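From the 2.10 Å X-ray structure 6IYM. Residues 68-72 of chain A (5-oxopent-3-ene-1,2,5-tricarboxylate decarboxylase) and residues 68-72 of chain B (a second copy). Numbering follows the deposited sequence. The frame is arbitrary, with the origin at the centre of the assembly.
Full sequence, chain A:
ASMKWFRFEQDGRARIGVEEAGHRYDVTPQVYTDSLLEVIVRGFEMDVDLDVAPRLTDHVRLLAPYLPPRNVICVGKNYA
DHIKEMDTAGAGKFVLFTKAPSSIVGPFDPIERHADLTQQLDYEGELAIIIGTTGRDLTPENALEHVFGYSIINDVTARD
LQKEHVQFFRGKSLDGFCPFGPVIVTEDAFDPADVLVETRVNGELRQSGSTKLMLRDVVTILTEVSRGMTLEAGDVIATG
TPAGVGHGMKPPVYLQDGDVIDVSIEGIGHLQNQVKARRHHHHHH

Chain A, residues 68-72: PPRNV
Chain B, residues 68-72: PPRNV

Two reciprocal hydrogen bonds between the asparagines hold the stretches together. The backbone N of N71(A) donates to OD1 of N71(B) at 3.3 Å with an N-H...O angle of 157°, and the backbone N of N71(B) donates to OD1 of N71(A) at 3.2 Å and 164°. Both distances are rather long, but the angles are near enough to linear to support the assignment. Each asparagine thus gives its main-chain NH and accepts through its side-chain carbonyl. The two asparagines share a rotamer: chi1 is -64° (m) in N71(A) and -66° (m) in N71(B), with chi2 at 15° in both. The side chains leave their backbones sideways and bring the two carboxamides together, CG of N71(A) lying 3.2 Å from CG of N71(B). The OD1 atoms of N71(A) and N71(B) are 3.4 Å apart; as two acceptors they do not bond to each other. The ND2 atoms of both residues find hydrogen bonds elsewhere in the structure.

A second close polar approach is not a bond. The carbonyl O of P69(A) sits 2.7 Å from the O of P69(B), and neither atom carries a proton to share, so the pair is a tight contact between like partial charges. Between this approach and the asparagine pair, the CA traces come nearest at R70(A) and R70(B), with CA of R70(A) 4.4 Å from CA of R70(B). Register is therefore like with like, and the CA 69 to 71 vectors diverge by only 18°, so the segments run in nearly the same direction.

The backbones follow similar paths. Phi/psi values are -61/137 at P68(A) and -59/141 at P68(B), -68/-17 at P69(A) and -77/-6 at P69(B), -145/174 at R70(A) and -154/179 at R70(B), -57/143 at N71(A) and -60/146 at N71(B), and -62/124 at V72(A) and -62/125 at V72(B). P69(A) and P69(B) have small negative psi, and R70(A) and R70(B) that follow are extended. The ring is C-gamma exo in P68(A) and endo in P68(B), whereas those of P69(A) and P69(B) are both endo.

Packing around the polar centre is modest, with 224 Å² buried in total. CB of R70(B) lies 3.7 Å from OD1 of N71(A), and CB of R70(A) lies 4.0 Å from OD1 of N71(B). The arginines start sideways, then lead away: chi1 to chi4 are 80°, -166°, -171° and 144° in R70(A), and 79°, -158°, -155° and 180° in R70(B). Their guanidinium groups bond elsewhere. With chi1 at 177° and -178°, V72(A) and V72(B) have CA-to-CB bonds that point away, and neither residue makes contact across the pair; nor do P68(A) and P68(B).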

ATOM      1  N   PRO A  68       1.445   0.882   9.927  1.00 43.88           N
ATOM      2  CA  PRO A  68       1.834   1.886   8.947  1.00 46.76           C
ATOM      3  C   PRO A  68       0.553   2.369   8.266  1.00 48.92           C
ATOM      4  O   PRO A  68      -0.333   1.574   7.965  1.00 48.57           O
ATOM      5  CB  PRO A  68       2.791   1.170   7.983  1.00 44.59           C
ATOM      6  CG  PRO A  68       3.075  -0.182   8.604  1.00 48.67           C
ATOM      7  CD  PRO A  68       1.966  -0.447   9.602  1.00 47.57           C
ATOM      8  N   PRO A  69       0.398   3.689   8.050  1.00 54.56           N
ATOM      9  CA  PRO A  69      -0.830   4.227   7.464  1.00 54.13           C
ATOM     10  C   PRO A  69      -1.003   3.813   5.992  1.00 56.48           C
ATOM     11  O   PRO A  69      -2.095   3.921   5.472  1.00 55.62           O
ATOM     12  CB  PRO A  69      -0.613   5.743   7.619  1.00 58.43           C
ATOM     13  CG  PRO A  69       0.894   5.905   7.520  1.00 59.92           C
ATOM     14  CD  PRO A  69       1.408   4.726   8.325  1.00 57.12           C
ATOM     15  N   ARG A  70       0.071   3.350   5.342  1.00 49.00           N
ATOM     16  CA  ARG A  70      -0.010   2.815   3.967  1.00 46.86           C
ATOM     17  C   ARG A  70       0.985   1.658   3.800  1.00 44.99           C
ATOM     18  O   ARG A  70       1.745   1.395   4.750  1.00 42.59           O
ATOM     19  CB  ARG A  70       0.108   3.992   2.988  1.00 50.64           C
ATOM     20  CG  ARG A  70       1.508   4.504   2.719  1.00 52.63           C
ATOM     21  CD  ARG A  70       1.360   5.849   2.022  1.00 57.00           C
ATOM     22  NE  ARG A  70       2.614   6.390   1.513  1.00 59.30           N
ATOM     23  CZ  ARG A  70       2.755   7.087   0.384  1.00 56.30           C
ATOM     24  NH1 ARG A  70       1.721   7.324  -0.408  1.00 50.71           N
ATOM     25  NH2 ARG A  70       3.950   7.531   0.043  1.00 55.02           N
ATOM     26  N   ASN A  71       0.974   0.965   2.652  1.00 39.85           N
ATOM     27  CA  ASN A  71       1.797  -0.257   2.506  1.00 38.64           C
ATOM     28  C   ASN A  71       3.253   0.121   2.775  1.00 38.20           C
ATOM     29  O   ASN A  71       3.670   1.241   2.424  1.00 38.94           O
ATOM     30  CB  ASN A  71       1.721  -0.915   1.140  1.00 36.97           C
ATOM     31  CG  ASN A  71       0.351  -1.444   0.779  1.00 36.92           C
ATOM     32  OD1 ASN A  71      -0.641  -1.101   1.399  1.00 38.84           O
ATOM     33  ND2 ASN A  71       0.294  -2.240  -0.272  1.00 32.75           N
ATOM     34  N   VAL A  72       3.975  -0.790   3.416  1.00 39.03           N
ATOM     35  CA  VAL A  72       5.453  -0.724   3.590  1.00 36.73           C
ATOM     36  C   VAL A  72       6.091  -0.763   2.185  1.00 36.45           C
ATOM     37  O   VAL A  72       5.774  -1.674   1.384  1.00 37.19           O
ATOM     38  CB  VAL A  72       5.941  -1.885   4.477  1.00 35.55           C
ATOM     39  CG1 VAL A  72       7.454  -1.885   4.597  1.00 36.26           C
ATOM     40  CG2 VAL A  72       5.297  -1.829   5.850  1.00 34.35           C
TER
ATOM     41  N   PRO B  68      -7.882   6.160   0.310  1.00 44.95           N
ATOM     42  CA  PRO B  68      -7.897   4.778   0.780  1.00 48.44           C
ATOM     43  C   PRO B  68      -6.904   4.597   1.926  1.00 49.44           C
ATOM     44  O   PRO B  68      -5.847   5.216   1.923  1.00 45.71           O
ATOM     45  CB  PRO B  68      -7.535   3.932  -0.445  1.00 50.71           C
ATOM     46  CG  PRO B  68      -6.978   4.911  -1.450  1.00 49.97           C
ATOM     47  CD  PRO B  68      -7.495   6.283  -1.097  1.00 46.99           C
ATOM     48  N   PRO B  69      -7.252   3.800   2.962  1.00 48.99           N
ATOM     49  CA  PRO B  69      -6.442   3.680   4.171  1.00 52.75           C
ATOM     50  C   PRO B  69      -5.204   2.796   3.947  1.00 49.24           C
ATOM     51  O   PRO B  69      -4.421   2.688   4.839  1.00 49.15           O
ATOM     52  CB  PRO B  69      -7.429   3.004   5.130  1.00 49.20           C
ATOM     53  CG  PRO B  69      -8.162   2.048   4.215  1.00 49.98           C
ATOM     54  CD  PRO B  69      -8.409   2.896   2.995  1.00 49.04           C
ATOM     55  N   ARG B  70      -5.090   2.164   2.775  1.00 46.77           N
ATOM     56  CA  ARG B  70      -3.851   1.470   2.329  1.00 47.66           C
ATOM     57  C   ARG B  70      -3.843   1.445   0.806  1.00 44.28           C
ATOM     58  O   ARG B  70      -4.827   1.900   0.214  1.00 44.89           O
ATOM     59  CB  ARG B  70      -3.766   0.072   2.961  1.00 49.70           C
ATOM     60  CG  ARG B  70      -4.620  -0.993   2.291  1.00 51.01           C
ATOM     61  CD  ARG B  70      -4.905  -2.139   3.258  1.00 55.18           C
ATOM     62  NE  ARG B  70      -5.187  -3.396   2.583  1.00 58.55           N
ATOM     63  CZ  ARG B  70      -5.459  -4.540   3.218  1.00 65.12           C
ATOM     64  NH1 ARG B  70      -5.502  -4.572   4.532  1.00 63.01           N
ATOM     65  NH2 ARG B  70      -5.700  -5.649   2.542  1.00 63.40           N
ATOM     66  N   ASN B  71      -2.800   0.887   0.188  1.00 42.75           N
ATOM     67  CA  ASN B  71      -2.629   1.013  -1.276  1.00 40.00           C
ATOM     68  C   ASN B  71      -3.849   0.385  -1.956  1.00 34.04           C
ATOM     69  O   ASN B  71      -4.355  -0.645  -1.453  1.00 33.14           O
ATOM     70  CB  ASN B  71      -1.340   0.354  -1.773  1.00 40.32           C
ATOM     71  CG  ASN B  71      -0.083   1.032  -1.267  1.00 38.87           C
ATOM     72  OD1 ASN B  71      -0.117   1.820  -0.333  1.00 36.52           O
ATOM     73  ND2 ASN B  71       1.019   0.776  -1.941  1.00 40.66           N
ATOM     74  N   VAL B  72      -4.256   0.949  -3.082  1.00 37.40           N
ATOM     75  CA  VAL B  72      -5.242   0.340  -4.028  1.00 37.94           C
ATOM     76  C   VAL B  72      -4.640  -0.969  -4.561  1.00 39.12           C
ATOM     77  O   VAL B  72      -3.512  -0.961  -5.050  1.00 40.18           O
ATOM     78  CB  VAL B  72      -5.594   1.305  -5.171  1.00 39.50           C
ATOM     79  CG1 VAL B  72      -6.633   0.712  -6.118  1.00 42.88           C
ATOM     80  CG2 VAL B  72      -6.048   2.657  -4.637  1.00 41.70           C
TER